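Histone-lysine N-methyltransferase family member SUVH9 (Arabidopsis thaliana, PDB 4NJ5) acts in gene silencing, apparently without methyltransferase activity of its own, and may bind methylated DNA and recruit RNA polymerase V to chromatin. Local coordinates at residues Leu63-Asp68 with Gly73-Val78; Asp82-Arg87 with Cys91-His96; Leu282-Phe287 with Val474-Asn479; Ala394-Gln399 with Leu481-Val486. All coordinates share one frame; numbering follows the deposited sequence.

Contact 1. Residues Leu63-Asp68 with Gly73-Val78; sequences LWMNRD and GSIPGV
M65 and N66 reach across to I75 and P76 from a loop without regular secondary structure, and each meets a different branch of the isoleucine. In M65 the chain runs out extended through chi2 and then bends at chi3 (57°), which brings its end methyl to the facing turn. That CE atom lies 3.9 Å from I75 CG2 and 3.5 Å from P76 O, so a single methyl group touches both an apolar branch and a backbone carbonyl. N66 follows with left-handed helical backbone angles, and its amide crosses the other branch of I75 at about a right angle, with N66 ND2 3.9 Å from I75 CD1. This is van der Waals contact; the polar end of N66 is held elsewhere, ND2 by the carbonyl of G94 and OD1 by the backbone N of I71. The opposing loop is shaped by a type II turn from I75 to V78, closed by V78 N to I75 O (3.0 Å) and with G77 at positive phi. Helix 8-35 packs on both loops, its V16 touching M65 and V78 and its F12 touching P76, while R175 of strand 174-180 lies against N66 and I75.

Contact 2. Residues Asp82-Arg87 with Cys91-His96; sequences DIFFFR and CVMGLH
C91 meets R87 through the backbone, its N donating to R87 O at 3.5 Å, a weak bond with helical spacing of four residues. Two residues on, M93 leaves the helix and turns its side chain back to F84: bends at chi2 (49°) and chi3 (69°) lay both M93 CG and M93 CE near F84 CE2, the former at 4.0 Å. G94, at positive phi, is the C-prime residue of a Schellman motif that ends the helix, with its N bonded to C91 O. Beyond this helix end L95 reaches the same phenylalanine, and L95 CD1 sits 3.6 Å from F84 CE1 and 3.7 Å from F84 CZ. M93 and L95 thus take neighbouring parts of one ring, in the buried interior of the SRA domain. H96 closes the segment beside the R87 guanidinium, the two planes nearly perpendicular (86°) and H96 ND1 4.0 Å from R87 NH2. Both groups are bonded to carbonyls beyond, R87 to those of H98 and S101 and H96 NE2 to that of G102. A proton is therefore expected on NE2, and the adjacent guanidinium charge would probably favour a neutral imidazole.

Contact 3. Residues Leu282-Phe287 with Val474-Asn479; sequences LAQTSF and VLHDHN
The backbones of F287 and H478 stay well apart, with CA atoms 10.1 Å from each other and the segment 282-287 in loop conformation, so side chains and one water bridge the distance. The rings of F287 and H478 form a T-shaped pair, centroids 5.0 Å apart and planes at 89°, in which the imidazole presents its edge to the phenyl face. H478 NE2 stands 3.7 Å above that face, offset toward the rim, and the opposite face is covered over its centre by T285 CG2. With chi1 at 81°, CG of H478 lies between backbone N and carbonyl carbon; NE2 then bonds to F483 O and ND1 to S480 N, which fixes the ring's rotation. The contact joins the pre-SET region to the SET domain just beyond strand 469-475, a neighbour of strand 337-338 in the same sheet, and the side chain of H476 is about 7 Å from that of the zinc ligand C340. Replacing F287 by an alanine is likely to leave the H478 edge and the T285 methyl without the ring that lies between them. At the other end of the contact, a water donates to Q284 OE1 and lies in the plane of the H476 ring, 3.0 Å from H476 NE2.

Contact 4. Residues Ala394-Gln399 with Leu481-Val486; sequences ALTREQ and LMFPRV
A capping box at the start of helix 397-405 in the SET domain is approached by the ring of F483, which points its far edge at L395 and T396. L395 O lies in the plane of that ring, 3.4 Å from F483 CE1 and 3.6 Å from F483 CZ, where the C-H rim, probably slightly positive, would suit a carbonyl oxygen. T396 CA also lies at this edge, 4.3 Å from F483 CZ, and A394 CB comes obliquely to F483 CE1. In the box itself T396 N donates to Q399 OE1 (2.8 Å, 170°) from 42° out of the carbonyl plane, and Q399 N returns a bond to T396 OG1 at 3.3 Å. A serine at F483 would probably open a gap beside A394 and strip the L395 carbonyl of its aromatic neighbour. The ring of F483 also meets that of F447. Strand 393-395 pairs with strand 448-450, while F483 comes from the loop that connects strands 469-475 and 485-490.

How the contacts relate
The four contacts form two pairs at opposite sides of the chain's centre. Contacts 1 and 2, centres 10 Å apart, follow each other in the chain and touch through the bond from M65 N to V92 O and the packing of I75 CG2 against M93 O, joining the loop after helix 46-60 to the end of helix 87-92 at the SRA domain. Contacts 3 and 4 are equally close, but their segments alternate along the chain: strands 469-475 and 485-490 are sheet neighbours, and V474 O bonds to R485 N. The pairs lie 38 to 46 Å apart between centres, which separates the SRA region from the SET domain and the pre-SET region, which holds the zinc cluster.

Contact 1. Residues Leu63-Asp68 with Gly73-Val78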
loop_
_atom_site.group_PDB
_atom_site.type_symbol
_atom_site.label_atom_id
_atom_site.label_comp_id
_atom_site.label_asym_id
_atom_site.label_seq_id
_atom_site.Cartn_x
_atom_site.Cartn_y
_atom_site.Cartn_z
ATOM N N LEU A 63 16.577 -13.592 4.386
ATOM C CA LEU A 63 15.455 -13.211 3.536
ATOM C C LEU A 63 15.618 -11.850 2.862
ATOM O O LEU A 63 14.795 -11.462 2.033
ATOM C CB LEU A 63 14.143 -13.264 4.320
ATOM C CG LEU A 63 13.728 -14.658 4.790
ATOM C CD1 LEU A 63 12.404 -14.590 5.525
ATOM C CD2 LEU A 63 13.648 -15.619 3.615
ATOM N N TRP A 64 16.675 -11.130 3.215
ATOM C CA TRP A 64 16.954 -9.845 2.585
ATOM C C TRP A 64 17.387 -10.015 1.137
ATOM O O TRP A 64 17.951 -11.041 0.763
ATOM C CB TRP A 64 18.056 -9.099 3.336
ATOM C CG TRP A 64 17.634 -8.525 4.644
ATOM C CD1 TRP A 64 16.501 -8.816 5.345
ATOM C CD2 TRP A 64 18.340 -7.546 5.411
ATOM N NE1 TRP A 64 16.462 -8.083 6.505
ATOM C CE2 TRP A 64 17.580 -7.294 6.568
ATOM C CE3 TRP A 64 19.546 -6.861 5.232
ATOM C CZ2 TRP A 64 17.984 -6.386 7.543
ATOM C CZ3 TRP A 64 19.946 -5.960 6.199
ATOM C CH2 TRP A 64 19.167 -5.730 7.341
ATOM N N MET A 65 17.122 -8.997 0.328
ATOM C CA MET A 65 17.649 -8.935 -1.028
ATOM C C MET A 65 18.917 -8.098 -0.993
ATOM O O MET A 65 19.074 -7.266 -0.102
ATOM C CB MET A 65 16.633 -8.280 -1.960
ATOM C CG MET A 65 15.262 -8.923 -1.941
ATOM S SD MET A 65 14.107 -7.992 -2.956
ATOM C CE MET A 65 14.973 -8.012 -4.525
ATOM N N ASN A 66 19.809 -8.312 -1.960
ATOM C CA ASN A 66 21.062 -7.559 -2.045
ATOM C C ASN A 66 21.765 -7.495 -0.690
ATOM O O ASN A 66 22.127 -6.420 -0.213
ATOM C CB ASN A 66 20.795 -6.147 -2.583
ATOM C CG ASN A 66 22.069 -5.394 -2.931
ATOM O OD1 ASN A 66 23.060 -5.985 -3.358
ATOM N ND2 ASN A 66 22.046 -4.081 -2.742
ATOM N N ARG A 67 21.917 -8.655 -0.061
ATOM C CA ARG A 67 22.498 -8.743 1.272
ATOM C C ARG A 67 23.952 -8.280 1.283
ATOM O O ARG A 67 24.387 -7.594 2.207
ATOM C CB ARG A 67 22.399 -10.178 1.795
ATOM C CG ARG A 67 23.149 -10.433 3.093
ATOM C CD ARG A 67 22.509 -9.710 4.264
ATOM N NE ARG A 67 23.051 -10.169 5.538
ATOM C CZ ARG A 67 22.640 -11.263 6.172
ATOM N NH1 ARG A 67 23.188 -11.610 7.328
ATOM N NH2 ARG A 67 21.679 -12.012 5.647
ATOM N N ASP A 68 24.693 -8.654 0.244
ATOM C CA ASP A 68 26.112 -8.328 0.158
ATOM C C ASP A 68 26.365 -6.933 -0.416
ATOM O O ASP A 68 27.518 -6.512 -0.553
ATOM C CB ASP A 68 26.873 -9.399 -0.645
ATOM C CG ASP A 68 26.290 -9.625 -2.032
ATOM O OD1 ASP A 68 25.457 -8.805 -2.483
ATOM O OD2 ASP A 68 26.674 -10.622 -2.681
ATOM N N GLY A 73 23.259 0.024 -9.286
ATOM C CA GLY A 73 22.182 0.330 -10.207
ATOM C C GLY A 73 20.864 -0.244 -9.731
ATOM O O GLY A 73 20.611 -0.312 -8.533
ATOM N N SER A 74 20.028 -0.673 -10.668
ATOM C CA SER A 74 18.684 -1.134 -10.336
ATOM C C SER A 74 18.681 -2.414 -9.498
ATOM O O SER A 74 19.509 -3.300 -9.698
ATOM C CB SER A 74 17.866 -1.343 -11.614
ATOM O OG SER A 74 17.966 -0.219 -12.473
ATOM N N ILE A 75 17.753 -2.492 -8.549
ATOM C CA ILE A 75 17.502 -3.729 -7.824
ATOM C C ILE A 75 16.383 -4.472 -8.553
ATOM O O ILE A 75 15.278 -3.942 -8.698
ATOM C CB ILE A 75 17.087 -3.465 -6.359
ATOM C CG1 ILE A 75 18.134 -2.602 -5.647
ATOM C CG2 ILE A 75 16.877 -4.774 -5.610
ATOM C CD1 ILE A 75 19.525 -3.229 -5.567
ATOM N N PRO A 76 16.669 -5.693 -9.033
ATOM C CA PRO A 76 15.689 -6.451 -9.818
ATOM C C PRO A 76 14.407 -6.685 -9.033
ATOM O O PRO A 76 14.464 -7.145 -7.891
ATOM C CB PRO A 76 16.406 -7.779 -10.082
ATOM C CG PRO A 76 17.859 -7.443 -9.994
ATOM C CD PRO A 76 17.949 -6.411 -8.911
ATOM N N GLY A 77 13.271 -6.348 -9.637
ATOM C CA GLY A 77 11.983 -6.523 -8.991
ATOM C C GLY A 77 11.495 -5.281 -8.268
ATOM O O GLY A 77 10.316 -5.169 -7.947
ATOM N N VAL A 78 12.404 -4.349 -7.997
ATOM C CA VAL A 78 12.031 -3.094 -7.356
ATOM C C VAL A 78 11.983 -1.995 -8.403
ATOM O O VAL A 78 12.994 -1.667 -9.021
ATOM C CB VAL A 78 13.012 -2.700 -6.240
ATOM C CG1 VAL A 78 12.546 -1.416 -5.555
ATOM C CG2 VAL A 78 13.142 -3.827 -5.230
#

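Contact 2. Residues Asp82-Arg87 with Cys91-His96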
loop_
_atom_site.group_PDB
_atom_site.type_symbol
_atom_site.label_atom_id
_atom_site.label_comp_id
_atom_site.label_asym_id
_atom_site.label_seq_id
_atom_site.Cartn_x
_atom_site.Cartn_y
_atom_site.Cartn_z
ATOM N N ASP A 82 7.867 2.642 -6.408
ATOM C CA ASP A 82 7.557 1.817 -5.248
ATOM C C ASP A 82 7.700 2.657 -3.987
ATOM O O ASP A 82 8.643 3.439 -3.860
ATOM C CB ASP A 82 8.473 0.595 -5.175
ATOM C CG ASP A 82 8.148 -0.443 -6.229
ATOM O OD1 ASP A 82 7.083 -0.325 -6.872
ATOM O OD2 ASP A 82 8.952 -1.383 -6.409
ATOM N N ILE A 83 6.748 2.508 -3.070
ATOM C CA ILE A 83 6.771 3.251 -1.817
ATOM C C ILE A 83 7.092 2.351 -0.633
ATOM O O ILE A 83 6.791 1.155 -0.640
ATOM C CB ILE A 83 5.438 3.970 -1.544
ATOM C CG1 ILE A 83 4.280 2.968 -1.562
ATOM C CG2 ILE A 83 5.221 5.089 -2.553
ATOM C CD1 ILE A 83 2.957 3.554 -1.115
ATOM N N PHE A 84 7.708 2.950 0.381
ATOM C CA PHE A 84 8.103 2.249 1.595
ATOM C C PHE A 84 7.849 3.162 2.788
ATOM O O PHE A 84 7.832 4.384 2.644
ATOM C CB PHE A 84 9.578 1.853 1.514
ATOM C CG PHE A 84 9.905 1.024 0.308
ATOM C CD1 PHE A 84 10.270 1.625 -0.886
ATOM C CD2 PHE A 84 9.825 -0.357 0.359
ATOM C CE1 PHE A 84 10.553 0.862 -2.001
ATOM C CE2 PHE A 84 10.112 -1.126 -0.751
ATOM C CZ PHE A 84 10.476 -0.515 -1.933
ATOM N N PHE A 85 7.656 2.576 3.966
ATOM C CA PHE A 85 7.263 3.364 5.134
ATOM C C PHE A 85 8.326 3.438 6.225
ATOM O O PHE A 85 8.204 4.222 7.163
ATOM C CB PHE A 85 5.959 2.826 5.715
ATOM C CG PHE A 85 4.828 2.815 4.736
ATOM C CD1 PHE A 85 4.287 4.003 4.274
ATOM C CD2 PHE A 85 4.303 1.617 4.274
ATOM C CE1 PHE A 85 3.240 4.000 3.370
ATOM C CE2 PHE A 85 3.253 1.605 3.372
ATOM C CZ PHE A 85 2.721 2.799 2.918
ATOM N N PHE A 86 9.363 2.619 6.101
ATOM C CA PHE A 86 10.413 2.574 7.106
ATOM C C PHE A 86 11.783 2.465 6.455
ATOM O O PHE A 86 11.924 1.885 5.376
ATOM C CB PHE A 86 10.201 1.388 8.053
ATOM C CG PHE A 86 8.861 1.377 8.734
ATOM C CD1 PHE A 86 7.822 0.604 8.235
ATOM C CD2 PHE A 86 8.639 2.127 9.881
ATOM C CE1 PHE A 86 6.588 0.583 8.861
ATOM C CE2 PHE A 86 7.403 2.110 10.515
ATOM C CZ PHE A 86 6.377 1.335 10.003
ATOM N N ARG A 87 12.794 3.019 7.117
ATOM C CA ARG A 87 14.164 2.916 6.636
ATOM C C ARG A 87 14.627 1.467 6.539
ATOM O O ARG A 87 15.239 1.073 5.561
ATOM C CB ARG A 87 15.108 3.705 7.541
ATOM C CG ARG A 87 14.906 5.198 7.523
ATOM C CD ARG A 87 15.338 5.790 6.205
ATOM N NE ARG A 87 16.386 6.794 6.361
ATOM C CZ ARG A 87 17.673 6.565 6.133
ATOM N NH1 ARG A 87 18.566 7.528 6.299
ATOM N NH2 ARG A 87 18.061 5.367 5.734
ATOM N N CYS A 91 16.310 -1.655 3.651
ATOM C CA CYS A 91 17.380 -2.632 3.801
ATOM C C CYS A 91 16.877 -3.998 3.370
ATOM O O CYS A 91 17.584 -4.747 2.690
ATOM C CB CYS A 91 17.870 -2.697 5.249
ATOM S SG CYS A 91 18.416 -1.126 5.924
ATOM N N VAL A 92 15.651 -4.320 3.777
ATOM C CA VAL A 92 15.033 -5.583 3.379
ATOM C C VAL A 92 14.996 -5.732 1.855
ATOM O O VAL A 92 15.288 -6.802 1.323
ATOM C CB VAL A 92 13.608 -5.727 3.954
ATOM C CG1 VAL A 92 12.948 -7.000 3.433
ATOM C CG2 VAL A 92 13.650 -5.723 5.479
ATOM N N MET A 93 14.661 -4.649 1.158
ATOM C CA MET A 93 14.572 -4.682 -0.298
ATOM C C MET A 93 15.890 -4.373 -1.004
ATOM O O MET A 93 15.914 -4.187 -2.220
ATOM C CB MET A 93 13.477 -3.737 -0.797
ATOM C CG MET A 93 12.228 -4.459 -1.273
ATOM S SD MET A 93 11.666 -5.675 -0.069
ATOM C CE MET A 93 11.115 -4.600 1.254
ATOM N N GLY A 94 16.981 -4.315 -0.245
ATOM C CA GLY A 94 18.302 -4.119 -0.820
ATOM C C GLY A 94 18.539 -2.773 -1.483
ATOM O O GLY A 94 19.498 -2.610 -2.240
ATOM N N LEU A 95 17.673 -1.803 -1.203
ATOM C CA LEU A 95 17.807 -0.471 -1.788
ATOM C C LEU A 95 18.857 0.367 -1.070
ATOM O O LEU A 95 19.624 1.091 -1.698
ATOM C CB LEU A 95 16.465 0.263 -1.763
ATOM C CG LEU A 95 15.448 -0.117 -2.836
ATOM C CD1 LEU A 95 14.059 0.358 -2.439
ATOM C CD2 LEU A 95 15.853 0.456 -4.190
ATOM N N HIS A 96 18.882 0.265 0.252
ATOM C CA HIS A 96 19.759 1.094 1.062
ATOM C C HIS A 96 20.028 0.370 2.369
ATOM O O HIS A 96 19.096 0.035 3.099
ATOM C CB HIS A 96 19.098 2.445 1.330
ATOM C CG HIS A 96 20.038 3.497 1.819
ATOM N ND1 HIS A 96 20.445 3.584 3.137
ATOM C CD2 HIS A 96 20.647 4.523 1.177
ATOM C CE1 HIS A 96 21.261 4.606 3.278
ATOM N NE2 HIS A 96 21.402 5.197 2.101
#

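Contact 3. Residues Leu282-Phe287 with Val474-Asn479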
loop_
_atom_site.group_PDB
_atom_site.type_symbol
_atom_site.label_atom_id
_atom_site.label_comp_id
_atom_site.label_asym_id
_atom_site.label_seq_id
_atom_site.Cartn_x
_atom_site.Cartn_y
_atom_site.Cartn_z
ATOM N N LEU A 282 -24.807 4.475 -5.151
ATOM C CA LEU A 282 -25.281 3.700 -4.014
ATOM C C LEU A 282 -24.089 3.253 -3.175
ATOM O O LEU A 282 -23.299 2.413 -3.606
ATOM C CB LEU A 282 -26.076 2.491 -4.502
ATOM C CG LEU A 282 -26.615 1.557 -3.420
ATOM C CD1 LEU A 282 -27.567 2.296 -2.483
ATOM C CD2 LEU A 282 -27.291 0.344 -4.043
ATOM N N ALA A 283 -23.966 3.813 -1.976
ATOM C CA ALA A 283 -22.753 3.651 -1.178
ATOM C C ALA A 283 -22.641 2.282 -0.516
ATOM O O ALA A 283 -21.541 1.807 -0.238
ATOM C CB ALA A 283 -22.648 4.758 -0.138
ATOM N N GLN A 284 -23.780 1.654 -0.257
ATOM C CA GLN A 284 -23.798 0.337 0.366
ATOM C C GLN A 284 -24.715 -0.589 -0.418
ATOM O O GLN A 284 -25.733 -0.151 -0.947
ATOM C CB GLN A 284 -24.277 0.433 1.815
ATOM C CG GLN A 284 -23.449 1.353 2.695
ATOM C CD GLN A 284 -23.828 1.240 4.157
ATOM O OE1 GLN A 284 -23.579 0.216 4.798
ATOM N NE2 GLN A 284 -24.447 2.287 4.692
ATOM N N THR A 285 -24.352 -1.865 -0.489
ATOM C CA THR A 285 -25.150 -2.849 -1.212
ATOM C C THR A 285 -26.584 -2.906 -0.693
ATOM O O THR A 285 -26.818 -2.930 0.515
ATOM C CB THR A 285 -24.514 -4.254 -1.145
ATOM O OG1 THR A 285 -23.476 -4.353 -2.127
ATOM C CG2 THR A 285 -25.553 -5.341 -1.413
ATOM N N SER A 286 -27.539 -2.901 -1.616
ATOM C CA SER A 286 -28.945 -3.018 -1.254
ATOM C C SER A 286 -29.416 -4.468 -1.330
ATOM O O SER A 286 -29.443 -5.074 -2.402
ATOM C CB SER A 286 -29.808 -2.129 -2.146
ATOM O OG SER A 286 -31.184 -2.363 -1.902
ATOM N N PHE A 287 -29.777 -5.020 -0.179
ATOM C CA PHE A 287 -30.289 -6.379 -0.107
ATOM C C PHE A 287 -31.799 -6.359 -0.327
ATOM O O PHE A 287 -32.439 -5.335 -0.097
ATOM C CB PHE A 287 -29.903 -7.015 1.233
ATOM C CG PHE A 287 -28.423 -7.256 1.375
ATOM C CD1 PHE A 287 -27.804 -8.267 0.657
ATOM C CD2 PHE A 287 -27.648 -6.465 2.215
ATOM C CE1 PHE A 287 -26.441 -8.489 0.773
ATOM C CE2 PHE A 287 -26.277 -6.686 2.338
ATOM C CZ PHE A 287 -25.676 -7.697 1.617
ATOM N N VAL A 474 -18.031 -9.959 4.373
ATOM C CA VAL A 474 -18.232 -9.406 5.668
ATOM C C VAL A 474 -19.676 -9.248 6.106
ATOM O O VAL A 474 -20.525 -8.867 5.376
ATOM C CB VAL A 474 -17.501 -8.084 5.819
ATOM C CG1 VAL A 474 -17.813 -7.436 7.126
ATOM C CG2 VAL A 474 -16.032 -8.283 5.660
ATOM N N LEU A 475 -19.906 -9.543 7.364
ATOM C CA LEU A 475 -21.160 -9.290 7.986
ATOM C C LEU A 475 -21.009 -8.270 9.068
ATOM O O LEU A 475 -20.118 -8.341 9.876
ATOM C CB LEU A 475 -21.715 -10.560 8.558
ATOM C CG LEU A 475 -22.200 -11.568 7.573
ATOM C CD1 LEU A 475 -22.417 -12.863 8.289
ATOM C CD2 LEU A 475 -23.462 -11.097 6.892
ATOM N N HIS A 476 -21.866 -7.276 9.062
ATOM C CA HIS A 476 -21.954 -6.391 10.186
ATOM C C HIS A 476 -23.331 -5.986 10.553
ATOM O O HIS A 476 -23.737 -6.121 11.680
ATOM C CB HIS A 476 -21.031 -5.208 10.078
ATOM C CG HIS A 476 -21.313 -4.338 8.929
ATOM N ND1 HIS A 476 -22.166 -3.349 8.985
ATOM C CD2 HIS A 476 -20.819 -4.347 7.676
ATOM C CE1 HIS A 476 -22.206 -2.759 7.817
ATOM N NE2 HIS A 476 -21.363 -3.355 7.037
ATOM N N ASP A 477 -24.020 -5.375 9.629
ATOM C CA ASP A 477 -25.373 -4.944 9.841
ATOM C C ASP A 477 -26.487 -6.002 9.922
ATOM O O ASP A 477 -27.476 -5.760 10.502
ATOM C CB ASP A 477 -25.714 -3.798 8.917
ATOM C CG ASP A 477 -25.685 -4.190 7.514
ATOM O OD1 ASP A 477 -24.906 -5.057 7.159
ATOM O OD2 ASP A 477 -26.437 -3.605 6.780
ATOM N N HIS A 478 -26.293 -7.141 9.307
ATOM C CA HIS A 478 -27.227 -8.212 9.327
ATOM C C HIS A 478 -26.516 -9.487 9.568
ATOM O O HIS A 478 -25.317 -9.506 9.509
ATOM C CB HIS A 478 -28.023 -8.249 8.053
ATOM C CG HIS A 478 -27.339 -8.890 6.900
ATOM N ND1 HIS A 478 -27.071 -10.163 6.851
ATOM C CD2 HIS A 478 -26.947 -8.381 5.716
ATOM C CE1 HIS A 478 -26.506 -10.451 5.718
ATOM N NE2 HIS A 478 -26.435 -9.366 5.016
ATOM N N ASN A 479 -27.227 -10.558 9.864
ATOM C CA ASN A 479 -26.592 -11.850 10.123
ATOM C C ASN A 479 -26.996 -13.026 9.234
ATOM O O ASN A 479 -27.040 -14.166 9.690
ATOM C CB ASN A 479 -26.729 -12.230 11.598
ATOM C CG ASN A 479 -25.406 -12.181 12.326
ATOM O OD1 ASN A 479 -24.346 -12.314 11.714
ATOM N ND2 ASN A 479 -25.456 -11.985 13.634
HETATM O O HOH W 1 -21.909 -1.598 4.620
#

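Contact 4. Residues Ala394-Gln399 with Leu481-Val486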
loop_
_atom_site.group_PDB
_atom_site.type_symbol
_atom_site.label_atom_id
_atom_site.label_comp_id
_atom_site.label_asym_id
_atom_site.label_seq_id
_atom_site.Cartn_x
_atom_site.Cartn_y
_atom_site.Cartn_z
ATOM N N ALA A 394 -28.285 -6.501 -4.654
ATOM C CA ALA A 394 -28.232 -7.947 -4.455
ATOM C C ALA A 394 -29.549 -8.630 -4.797
ATOM O O ALA A 394 -30.625 -8.123 -4.485
ATOM C CB ALA A 394 -27.815 -8.278 -3.027
ATOM N N LEU A 395 -29.449 -9.790 -5.438
ATOM C CA LEU A 395 -30.623 -10.543 -5.860
ATOM C C LEU A 395 -30.699 -11.920 -5.215
ATOM O O LEU A 395 -29.680 -12.511 -4.839
ATOM C CB LEU A 395 -30.639 -10.727 -7.379
ATOM C CG LEU A 395 -30.852 -9.544 -8.326
ATOM C CD1 LEU A 395 -31.589 -8.412 -7.635
ATOM C CD2 LEU A 395 -29.529 -9.062 -8.888
ATOM N N THR A 396 -31.923 -12.424 -5.100
ATOM C CA THR A 396 -32.160 -13.820 -4.770
ATOM C C THR A 396 -31.935 -14.630 -6.038
ATOM O O THR A 396 -31.658 -14.060 -7.090
ATOM C CB THR A 396 -33.616 -14.044 -4.324
ATOM O OG1 THR A 396 -34.507 -13.541 -5.328
ATOM C CG2 THR A 396 -33.889 -13.313 -3.020
ATOM N N ARG A 397 -32.066 -15.949 -5.959
ATOM C CA ARG A 397 -31.935 -16.773 -7.155
ATOM C C ARG A 397 -33.082 -16.559 -8.147
ATOM O O ARG A 397 -32.863 -16.588 -9.350
ATOM C CB ARG A 397 -31.757 -18.249 -6.783
ATOM C CG ARG A 397 -31.588 -19.170 -7.987
ATOM C CD ARG A 397 -30.669 -20.345 -7.686
ATOM N NE ARG A 397 -29.313 -19.899 -7.377
ATOM C CZ ARG A 397 -28.206 -20.554 -7.715
ATOM N NH1 ARG A 397 -28.281 -21.697 -8.382
ATOM N NH2 ARG A 397 -27.020 -20.061 -7.387
ATOM N N GLU A 398 -34.294 -16.336 -7.644
ATOM C CA GLU A 398 -35.453 -16.066 -8.507
ATOM C C GLU A 398 -35.294 -14.745 -9.276
ATOM O O GLU A 398 -35.497 -14.695 -10.492
ATOM C CB GLU A 398 -36.770 -16.079 -7.697
ATOM C CG GLU A 398 -36.775 -15.071 -6.532
ATOM C CD GLU A 398 -38.074 -15.038 -5.733
ATOM O OE1 GLU A 398 -39.082 -15.652 -6.161
ATOM O OE2 GLU A 398 -38.083 -14.381 -4.665
ATOM N N GLN A 399 -34.921 -13.687 -8.560
ATOM C CA GLN A 399 -34.810 -12.357 -9.142
ATOM C C GLN A 399 -33.690 -12.340 -10.169
ATOM O O GLN A 399 -33.837 -11.805 -11.280
ATOM C CB GLN A 399 -34.524 -11.321 -8.049
ATOM C CG GLN A 399 -35.625 -11.175 -7.002
ATOM C CD GLN A 399 -35.119 -10.606 -5.678
ATOM O OE1 GLN A 399 -33.913 -10.518 -5.442
ATOM N NE2 GLN A 399 -36.047 -10.224 -4.807
ATOM N N LEU A 481 -25.942 -15.546 6.534
ATOM C CA LEU A 481 -24.785 -16.143 5.865
ATOM C C LEU A 481 -24.911 -16.128 4.343
ATOM O O LEU A 481 -23.910 -16.103 3.631
ATOM C CB LEU A 481 -24.560 -17.582 6.341
ATOM C CG LEU A 481 -23.876 -17.829 7.689
ATOM C CD1 LEU A 481 -23.291 -16.551 8.277
ATOM C CD2 LEU A 481 -24.828 -18.492 8.671
ATOM N N MET A 482 -26.146 -16.142 3.852
ATOM C CA MET A 482 -26.398 -16.171 2.416
ATOM C C MET A 482 -26.075 -14.837 1.749
ATOM O O MET A 482 -25.782 -14.790 0.553
ATOM C CB MET A 482 -27.857 -16.543 2.139
ATOM C CG MET A 482 -28.337 -17.811 2.840
ATOM S SD MET A 482 -27.756 -19.345 2.084
ATOM C CE MET A 482 -26.251 -19.663 3.006
ATOM N N PHE A 483 -26.125 -13.754 2.519
ATOM C CA PHE A 483 -25.954 -12.423 1.944
ATOM C C PHE A 483 -24.913 -11.536 2.632
ATOM O O PHE A 483 -25.232 -10.425 3.051
ATOM C CB PHE A 483 -27.299 -11.695 1.907
ATOM C CG PHE A 483 -28.207 -12.154 0.805
ATOM C CD1 PHE A 483 -27.987 -11.747 -0.501
ATOM C CD2 PHE A 483 -29.284 -12.985 1.071
ATOM C CE1 PHE A 483 -28.822 -12.164 -1.519
ATOM C CE2 PHE A 483 -30.122 -13.405 0.054
ATOM C CZ PHE A 483 -29.890 -12.993 -1.242
ATOM N N PRO A 484 -23.658 -12.003 2.726
ATOM C CA PRO A 484 -22.664 -11.116 3.331
ATOM C C PRO A 484 -22.308 -9.994 2.370
ATOM O O PRO A 484 -22.561 -10.111 1.173
ATOM C CB PRO A 484 -21.458 -12.034 3.520
ATOM C CG PRO A 484 -21.574 -13.008 2.401
ATOM C CD PRO A 484 -23.052 -13.249 2.222
ATOM N N ARG A 485 -21.727 -8.919 2.883
ATOM C CA ARG A 485 -21.295 -7.832 2.020
ATOM C C ARG A 485 -19.961 -8.156 1.355
ATOM O O ARG A 485 -19.223 -9.035 1.803
ATOM C CB ARG A 485 -21.221 -6.518 2.797
ATOM C CG ARG A 485 -22.560 -6.117 3.393
ATOM C CD ARG A 485 -22.567 -4.692 3.898
ATOM N NE ARG A 485 -23.911 -4.303 4.310
ATOM C CZ ARG A 485 -24.785 -3.676 3.529
ATOM N NH1 ARG A 485 -25.992 -3.370 3.993
ATOM N NH2 ARG A 485 -24.453 -3.350 2.286
ATOM N N VAL A 486 -19.673 -7.451 0.269
ATOM C CA VAL A 486 -18.431 -7.629 -0.460
ATOM C C VAL A 486 -17.523 -6.451 -0.138
ATOM O O VAL A 486 -17.810 -5.317 -0.525
ATOM C CB VAL A 486 -18.693 -7.692 -1.981
ATOM C CG1 VAL A 486 -17.425 -8.061 -2.733
ATOM C CG2 VAL A 486 -19.811 -8.687 -2.284
#